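Side-chain contacts in putative uncharacterized protein TTHA0988 (Thermus thermophilus, PDB 3OEP), which is of unknown function but resembles fused KipI and KipA proteins, with cyclophilin-like domains, and is not an allophanate hydrolase as once thought: residues L46-D51 with G58-L63; L233-G238 with A418-V423; F276-P281 with A483-E488. All blocks are in the same frame, centred on the assembly; numbering follows the deposited sequence.

Interaction 1 of 3, residues L46-D51 with G58-L63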
loop_
_atom_site.group_PDB
_atom_site.type_symbol
_atom_site.label_atom_id
_atom_site.label_comp_id
_atom_site.label_asym_id
_atom_site.label_seq_id
_atom_site.Cartn_x
_atom_site.Cartn_y
_atom_site.Cartn_z
ATOM N N LEU A 46 -18.002 4.569 -2.002
ATOM C CA LEU A 46 -17.141 4.452 -3.173
ATOM C C LEU A 46 -16.133 5.588 -3.138
ATOM O O LEU A 46 -16.515 6.755 -3.086
ATOM C CB LEU A 46 -17.973 4.518 -4.460
ATOM C CG LEU A 46 -17.211 4.476 -5.785
ATOM C CD1 LEU A 46 -16.378 3.204 -5.906
ATOM C CD2 LEU A 46 -18.188 4.606 -6.950
ATOM N N TYR A 47 -14.851 5.241 -3.127
ATOM C CA TYR A 47 -13.778 6.221 -3.184
ATOM C C TYR A 47 -13.222 6.273 -4.601
ATOM O O TYR A 47 -12.854 5.241 -5.168
ATOM C CB TYR A 47 -12.672 5.849 -2.199
ATOM C CG TYR A 47 -11.504 6.808 -2.196
ATOM C CD1 TYR A 47 -11.676 8.139 -1.826
ATOM C CD2 TYR A 47 -10.223 6.390 -2.558
ATOM C CE1 TYR A 47 -10.612 9.028 -1.819
ATOM C CE2 TYR A 47 -9.143 7.286 -2.555
ATOM C CZ TYR A 47 -9.355 8.601 -2.184
ATOM O OH TYR A 47 -8.320 9.515 -2.163
ATOM N N LEU A 48 -13.163 7.472 -5.163
ATOM C CA LEU A 48 -12.617 7.671 -6.501
ATOM C C LEU A 48 -11.381 8.537 -6.398
ATOM O O LEU A 48 -11.416 9.610 -5.790
ATOM C CB LEU A 48 -13.660 8.326 -7.406
ATOM C CG LEU A 48 -14.956 7.538 -7.604
ATOM C CD1 LEU A 48 -15.922 8.313 -8.492
ATOM C CD2 LEU A 48 -14.676 6.148 -8.181
ATOM N N GLU A 49 -10.283 8.059 -6.982
ATOM C CA GLU A 49 -9.025 8.783 -6.997
ATOM C C GLU A 49 -8.677 9.094 -8.448
ATOM O O GLU A 49 -8.815 8.240 -9.324
ATOM C CB GLU A 49 -7.941 7.930 -6.350
ATOM C CG GLU A 49 -6.738 8.692 -5.858
ATOM C CD GLU A 49 -5.637 7.754 -5.401
ATOM O OE1 GLU A 49 -5.196 6.926 -6.222
ATOM O OE2 GLU A 49 -5.220 7.830 -4.230
ATOM N N TYR A 50 -8.248 10.322 -8.707
ATOM C CA TYR A 50 -8.042 10.766 -10.075
ATOM C C TYR A 50 -6.933 11.806 -10.170
ATOM O O TYR A 50 -6.605 12.476 -9.190
ATOM C CB TYR A 50 -9.356 11.315 -10.648
ATOM C CG TYR A 50 -9.868 12.532 -9.912
ATOM C CD1 TYR A 50 -10.544 12.406 -8.704
ATOM C CD2 TYR A 50 -9.650 13.812 -10.411
ATOM C CE1 TYR A 50 -11.000 13.522 -8.019
ATOM C CE2 TYR A 50 -10.100 14.935 -9.734
ATOM C CZ TYR A 50 -10.777 14.784 -8.539
ATOM O OH TYR A 50 -11.229 15.895 -7.863
ATOM N N ASP A 51 -6.352 11.914 -11.362
ATOM C CA ASP A 51 -5.344 12.924 -11.658
ATOM C C ASP A 51 -6.060 14.128 -12.256
ATOM O O ASP A 51 -6.530 14.061 -13.393
ATOM C CB ASP A 51 -4.313 12.381 -12.651
ATOM C CG ASP A 51 -3.236 13.404 -13.007
ATOM O OD1 ASP A 51 -3.378 14.599 -12.669
ATOM O OD2 ASP A 51 -2.238 13.004 -13.640
ATOM N N GLY A 58 -15.681 17.201 -12.186
ATOM C CA GLY A 58 -16.947 17.396 -12.885
ATOM C C GLY A 58 -17.151 16.424 -14.030
ATOM O O GLY A 58 -18.243 15.871 -14.195
ATOM N N ARG A 59 -16.105 16.219 -14.826
ATOM C CA ARG A 59 -16.162 15.264 -15.930
ATOM C C ARG A 59 -16.377 13.860 -15.383
ATOM O O ARG A 59 -17.177 13.095 -15.918
ATOM C CB ARG A 59 -14.885 15.321 -16.771
ATOM N N LEU A 60 -15.677 13.535 -14.298
ATOM C CA LEU A 60 -15.837 12.240 -13.652
ATOM C C LEU A 60 -17.255 12.061 -13.100
ATOM O O LEU A 60 -17.862 11.005 -13.278
ATOM C CB LEU A 60 -14.787 12.073 -12.544
ATOM C CG LEU A 60 -14.764 10.751 -11.781
ATOM C CD1 LEU A 60 -14.655 9.558 -12.714
ATOM C CD2 LEU A 60 -13.611 10.761 -10.792
ATOM N N LEU A 61 -17.796 13.092 -12.454
ATOM C CA LEU A 61 -19.167 13.016 -11.930
ATOM C C LEU A 61 -20.195 12.844 -13.053
ATOM O O LEU A 61 -21.153 12.087 -12.910
ATOM C CB LEU A 61 -19.508 14.249 -11.085
ATOM C CG LEU A 61 -18.834 14.319 -9.710
ATOM C CD1 LEU A 61 -19.017 15.697 -9.085
ATOM C CD2 LEU A 61 -19.362 13.240 -8.790
ATOM N N ARG A 62 -19.981 13.532 -14.171
ATOM C CA ARG A 62 -20.864 13.398 -15.333
ATOM C C ARG A 62 -20.803 11.973 -15.892
ATOM O O ARG A 62 -21.841 11.376 -16.198
ATOM C CB ARG A 62 -20.512 14.437 -16.413
ATOM C CG ARG A 62 -21.218 14.257 -17.767
ATOM C CD ARG A 62 -22.743 14.207 -17.657
ATOM N NE ARG A 62 -23.361 15.514 -17.437
ATOM C CZ ARG A 62 -23.553 16.440 -18.378
ATOM N NH1 ARG A 62 -23.153 16.237 -19.632
ATOM N NH2 ARG A 62 -24.141 17.590 -18.058
ATOM N N LEU A 63 -19.590 11.428 -16.000
ATOM C CA LEU A 63 -19.394 10.044 -16.447
ATOM C C LEU A 63 -20.193 9.047 -15.611
ATOM O O LEU A 63 -20.823 8.136 -16.157
ATOM C CB LEU A 63 -17.910 9.659 -16.408
ATOM C CG LEU A 63 -17.008 10.199 -17.514
ATOM C CD1 LEU A 63 -15.557 9.866 -17.205
ATOM C CD2 LEU A 63 -17.417 9.644 -18.878
#
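Leu48 is the first residue of strand 45-50 to meet helix 57-66, and its partner is Leu60. Leu48 CD1 lies 4.1 Å from Leu60 CD2, and Leu48 CB is almost as near the same methyl, at 4.2 Å, so CD2 rests against both the base and one branch of the strand leucine. With CG of Leu60 anti to the backbone N (chi1 -178°), the side chain leans off the helix toward the strand and presents CD2 foremost. Glu49, the next residue, points to the other face of the strand, where OE1 forms a salt bridge with Arg249. Tyr50 returns to the helix side: its ring carbon CD1 is 4.1 Å from Leu60 CD2, and the methyl approaches the ring obliquely. Its chi1 of 63° sets the ring between the backbone N and the carbonyl carbon, beside the leucine. One methyl thus fits between two strand residues two positions apart, in a contact that is wholly apolar and buried. Helix 57-66 follows the strand after a short loop, and Leu60 also touches Leu55 there. Strand 45-50 is the middle of a three-stranded antiparallel sheet, flanked by 3-8 and 36-42. Phe5 of strand 3-8 touches both leucines, while Leu48 also packs on Leu28 of helix 15-30, which puts both helices over the same face of the sheet.

Interaction 2 of 3, residues L233-G238 with A418-V423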
loop_
_atom_site.group_PDB
_atom_site.type_symbol
_atom_site.label_atom_id
_atom_site.label_comp_id
_atom_site.label_asym_id
_atom_site.label_seq_id
_atom_site.Cartn_x
_atom_site.Cartn_y
_atom_site.Cartn_z
ATOM N N LEU A 233 14.374 -1.109 -3.383
ATOM C CA LEU A 233 13.220 -1.539 -4.157
ATOM C C LEU A 233 13.337 -1.034 -5.583
ATOM O O LEU A 233 13.676 0.125 -5.797
ATOM C CB LEU A 233 11.936 -0.978 -3.549
ATOM C CG LEU A 233 11.600 -1.351 -2.106
ATOM C CD1 LEU A 233 10.348 -0.597 -1.641
ATOM C CD2 LEU A 233 11.393 -2.855 -1.985
ATOM N N VAL A 234 13.036 -1.895 -6.550
ATOM C CA VAL A 234 12.843 -1.443 -7.923
ATOM C C VAL A 234 11.397 -0.977 -8.051
ATOM O O VAL A 234 10.478 -1.783 -7.916
ATOM C CB VAL A 234 13.115 -2.563 -8.936
ATOM C CG1 VAL A 234 12.813 -2.088 -10.351
ATOM C CG2 VAL A 234 14.571 -3.021 -8.828
ATOM N N VAL A 235 11.199 0.315 -8.296
ATOM C CA VAL A 235 9.852 0.883 -8.421
ATOM C C VAL A 235 9.626 1.553 -9.772
ATOM O O VAL A 235 10.557 2.105 -10.359
ATOM C CB VAL A 235 9.562 1.910 -7.306
ATOM C CG1 VAL A 235 9.604 1.242 -5.933
ATOM C CG2 VAL A 235 10.542 3.088 -7.368
ATOM N N ASP A 236 8.386 1.486 -10.266
ATOM C CA ASP A 236 7.953 2.305 -11.408
ATOM C C ASP A 236 6.978 3.381 -10.906
ATOM O O ASP A 236 7.018 3.730 -9.724
ATOM C CB ASP A 236 7.397 1.443 -12.562
ATOM C CG ASP A 236 6.089 0.723 -12.230
ATOM O OD1 ASP A 236 5.462 0.960 -11.167
ATOM O OD2 ASP A 236 5.684 -0.099 -13.082
ATOM N N GLY A 237 6.121 3.918 -11.772
ATOM C CA GLY A 237 5.208 4.990 -11.366
ATOM C C GLY A 237 4.191 4.614 -10.297
ATOM O O GLY A 237 3.663 5.491 -9.605
ATOM N N GLY A 238 3.924 3.319 -10.160
ATOM C CA GLY A 238 2.956 2.813 -9.185
ATOM C C GLY A 238 1.992 1.832 -9.817
ATOM O O GLY A 238 1.972 1.661 -11.046
ATOM N N ALA A 418 9.034 6.514 10.474
ATOM C CA ALA A 418 8.658 6.828 9.098
ATOM C C ALA A 418 9.077 5.707 8.168
ATOM O O ALA A 418 10.238 5.294 8.172
ATOM C CB ALA A 418 9.301 8.125 8.649
ATOM N N ASP A 419 8.138 5.233 7.358
ATOM C CA ASP A 419 8.464 4.276 6.311
ATOM C C ASP A 419 7.526 4.485 5.126
ATOM O O ASP A 419 6.886 5.535 5.029
ATOM C CB ASP A 419 8.458 2.842 6.865
ATOM C CG ASP A 419 7.107 2.401 7.399
ATOM O OD1 ASP A 419 6.067 3.026 7.098
ATOM O OD2 ASP A 419 7.091 1.385 8.126
ATOM N N ARG A 420 7.463 3.523 4.217
ATOM C CA ARG A 420 6.626 3.678 3.019
ATOM C C ARG A 420 5.133 3.556 3.318
ATOM O O ARG A 420 4.308 3.987 2.516
ATOM C CB ARG A 420 7.020 2.666 1.948
ATOM C CG ARG A 420 8.412 2.891 1.364
ATOM C CD ARG A 420 8.816 1.767 0.420
ATOM N NE ARG A 420 7.778 1.522 -0.579
ATOM C CZ ARG A 420 7.635 2.189 -1.726
ATOM N NH1 ARG A 420 8.489 3.145 -2.090
ATOM N NH2 ARG A 420 6.629 1.883 -2.530
ATOM N N VAL A 421 4.787 2.948 4.450
ATOM C CA VAL A 421 3.384 2.813 4.841
ATOM C C VAL A 421 2.862 4.140 5.393
ATOM O O VAL A 421 1.760 4.580 5.058
ATOM C CB VAL A 421 3.187 1.682 5.877
ATOM C CG1 VAL A 421 1.752 1.659 6.384
ATOM C CG2 VAL A 421 3.565 0.332 5.277
ATOM N N GLY A 422 3.654 4.781 6.245
ATOM C CA GLY A 422 3.281 6.081 6.760
ATOM C C GLY A 422 4.263 6.682 7.738
ATOM O O GLY A 422 5.317 6.110 8.017
ATOM N N VAL A 423 3.890 7.843 8.268
ATOM C CA VAL A 423 4.724 8.598 9.188
ATOM C C VAL A 423 3.949 8.764 10.483
ATOM O O VAL A 423 2.872 9.375 10.489
ATOM C CB VAL A 423 5.086 9.981 8.598
ATOM C CG1 VAL A 423 6.006 10.758 9.536
ATOM C CG2 VAL A 423 5.752 9.807 7.232
#
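Asp419 OD1, gripped by two backbone N-H groups, shapes the turn from which Arg420 reaches across to Leu233. Gly422 N comes nearly along the C-O axis at 3.1 Å from Asp419 OD1, whereas Val421 N, 2.9 Å from Asp419 OD1, sits 52° above the carboxylate plane; the first of these is an Asx motif, the second an Asx turn. Beyond this turn the Arg420 and Leu233 side chains run antiparallel alongside one another. Leu233 CD1 lies over one face of the guanidinium, 3.5 Å from Arg420 NE and equally close to Arg420 CD. The turn links strands 413-418 and 422-426 of the seven-stranded sheet in the cyclophilin-like family region, while Leu233 and Val235 belong to an outermost strand of a separate five-stranded antiparallel sheet. A bend at chi3 (51°) turns the arginine head so that NH1 approaches Val235 CG1 at 4.4 Å. All three guanidinium nitrogens have partners: NE and NH1 form salt bridges to Asp459 and Glu275, and NH2 donates to Gly251 O, which would fix the rotation of this buried group.

Interaction 3 of 3, residues F276-P281 with A483-E488; sequences FAYKGP and ARPGVE
Tyr278 extends its phenol ring toward the start of the loop 483-488, where a type II beta turn runs from Arg484 to Val487. The hydroxyl end does most of the touching. Tyr278 OH is 3.5 Å from Ala483 O, 4.1 Å from Arg484 CA and 4.2 Å from Pro485 CD, so three successive residues pass around the end of the ring. Along the ring, Tyr278 CE2 is 4.3 Å from Arg484 CB, and that carbon approaches obliquely. The polar partner of the hydroxyl is Ala418 O, at the end of strand 413-418, to which it is hydrogen-bonded; Ala483 packs on the same Ala418. Tyr278 has backbone angles of 71° and -56° and is the middle residue of a classic gamma turn, which brings the chain sharply round just after strand 273-277. With CG anti to the carbonyl carbon (chi1 -62°), the ring is carried out from this turn toward the 483-488 loop. Arg484 is anchored at its far end, where NH1 donates to Gly329 O, and backbone bonds tie Gly486 and Val487 to Val415. Pro485, on the solvent-exposed side, lies about 4 Å from a glycerol, probably from the crystallisation liquor. Both turns are closed by backbone bonds: Val487 N reaches Arg484 O at 3.2 Å, and Lys279 N meets Ala277 O at 2.7 Å.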
loop_
_atom_site.group_PDB
_atom_site.type_symbol
_atom_site.label_atom_id
_atom_site.label_comp_id
_atom_site.label_asym_id
_atom_site.label_seq_id
_atom_site.Cartn_x
_atom_site.Cartn_y
_atom_site.Cartn_z
ATOM N N PHE A 276 16.170 3.573 -2.503
ATOM C CA PHE A 276 16.759 3.067 -1.262
ATOM C C PHE A 276 16.625 4.089 -0.146
ATOM O O PHE A 276 16.588 5.296 -0.390
ATOM C CB PHE A 276 18.228 2.676 -1.454
ATOM C CG PHE A 276 19.045 3.713 -2.157
ATOM C CD1 PHE A 276 19.812 4.617 -1.443
ATOM C CD2 PHE A 276 19.042 3.787 -3.545
ATOM C CE1 PHE A 276 20.561 5.580 -2.103
ATOM C CE2 PHE A 276 19.786 4.753 -4.207
ATOM C CZ PHE A 276 20.546 5.644 -3.483
ATOM N N ALA A 277 16.549 3.596 1.084
ATOM C CA ALA A 277 16.318 4.456 2.231
ATOM C C ALA A 277 17.243 4.109 3.387
ATOM O O ALA A 277 17.520 2.935 3.634
ATOM C CB ALA A 277 14.863 4.358 2.673
ATOM N N TYR A 278 17.729 5.147 4.067
ATOM C CA TYR A 278 18.528 5.033 5.295
ATOM C C TYR A 278 19.946 4.484 5.051
ATOM O O TYR A 278 20.943 5.124 5.409
ATOM C CB TYR A 278 17.771 4.226 6.375
ATOM C CG TYR A 278 16.445 4.860 6.825
ATOM C CD1 TYR A 278 15.227 4.467 6.269
ATOM C CD2 TYR A 278 16.425 5.853 7.802
ATOM C CE1 TYR A 278 14.012 5.053 6.683
ATOM C CE2 TYR A 278 15.228 6.437 8.221
ATOM C CZ TYR A 278 14.028 6.036 7.661
ATOM O OH TYR A 278 12.855 6.637 8.099
ATOM N N LYS A 279 20.031 3.306 4.435
ATOM C CA LYS A 279 21.297 2.708 4.051
ATOM C C LYS A 279 21.167 2.181 2.629
ATOM O O LYS A 279 20.247 1.421 2.329
ATOM C CB LYS A 279 21.666 1.563 4.990
ATOM C CG LYS A 279 23.024 0.943 4.719
ATOM C CD LYS A 279 23.325 -0.184 5.684
ATOM C CE LYS A 279 24.644 -0.858 5.345
ATOM N NZ LYS A 279 24.946 -1.984 6.271
ATOM N N GLY A 280 22.096 2.596 1.776
ATOM C CA GLY A 280 22.078 2.227 0.375
ATOM C C GLY A 280 22.822 0.935 0.097
ATOM O O GLY A 280 23.579 0.449 0.942
ATOM N N PRO A 281 22.616 0.378 -1.102
ATOM C CA PRO A 281 23.299 -0.831 -1.519
ATOM C C PRO A 281 24.714 -0.554 -1.992
ATOM O O PRO A 281 25.093 0.599 -2.195
ATOM C CB PRO A 281 22.442 -1.325 -2.685
ATOM C CG PRO A 281 21.893 -0.095 -3.281
ATOM C CD PRO A 281 21.683 0.864 -2.133
ATOM N N ALA A 483 10.953 11.797 5.387
ATOM C CA ALA A 483 10.802 11.900 6.837
ATOM C C ALA A 483 11.723 10.913 7.549
ATOM O O ALA A 483 11.984 9.813 7.047
ATOM C CB ALA A 483 9.353 11.644 7.238
ATOM N N ARG A 484 12.227 11.331 8.705
ATOM C CA ARG A 484 12.974 10.460 9.600
ATOM C C ARG A 484 12.666 10.857 11.041
ATOM O O ARG A 484 12.205 11.973 11.287
ATOM C CB ARG A 484 14.471 10.554 9.310
ATOM C CG ARG A 484 15.035 11.955 9.283
ATOM C CD ARG A 484 16.471 11.953 8.742
ATOM N NE ARG A 484 17.395 11.224 9.615
ATOM C CZ ARG A 484 18.620 10.827 9.274
ATOM N NH1 ARG A 484 19.104 11.060 8.052
ATOM N NH2 ARG A 484 19.373 10.179 10.163
ATOM N N PRO A 485 12.899 9.941 12.001
ATOM C CA PRO A 485 12.630 10.254 13.404
ATOM C C PRO A 485 13.270 11.562 13.856
ATOM O O PRO A 485 14.438 11.809 13.550
ATOM C CB PRO A 485 13.250 9.067 14.149
ATOM C CG PRO A 485 13.147 7.948 13.197
ATOM C CD PRO A 485 13.395 8.562 11.840
ATOM N N GLY A 486 12.500 12.395 14.553
ATOM C CA GLY A 486 13.016 13.645 15.107
ATOM C C GLY A 486 12.724 14.887 14.289
ATOM O O GLY A 486 12.847 16.005 14.802
ATOM N N VAL A 487 12.338 14.708 13.029
ATOM C CA VAL A 487 11.964 15.848 12.186
ATOM C C VAL A 487 10.728 16.531 12.761
ATOM O O VAL A 487 9.742 15.873 13.116
ATOM C CB VAL A 487 11.730 15.439 10.715
ATOM C CG1 VAL A 487 11.177 16.632 9.901
ATOM C CG2 VAL A 487 13.041 14.921 10.098
ATOM N N GLU A 488 10.796 17.856 12.861
ATOM C CA GLU A 488 9.688 18.642 13.376
ATOM C C GLU A 488 8.695 18.916 12.254
ATOM O O GLU A 488 9.091 19.239 11.126
ATOM C CB GLU A 488 10.197 19.946 13.990
ATOM C CG GLU A 488 11.029 19.741 15.254
ATOM C CD GLU A 488 10.184 19.525 16.506
ATOM O OE1 GLU A 488 9.265 20.335 16.755
ATOM O OE2 GLU A 488 10.454 18.562 17.260
#

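In the fold
Interactions 2 and 3 are neighbours, with centres 12 Å apart, and they touch: Tyr278 OH lies 2.9 Å from Ala418 O, while Ala418 CB is 3.6 Å from Ala483 O and Val423 CG2 is 4.0 Å from Ala483 CB. Their first segments reach adjacent strands, 233-235 and 273-277, of one sheet, and their segments alternate along the chain. Both join that sheet to the loops around strands 413-418 and 422-426. Interaction 1 stands apart in the N-terminal region, its centre 25 Å from that of interaction 2 and 35 Å from that of interaction 3. Beside it, Tyr47 touches Pro441 of the later chain.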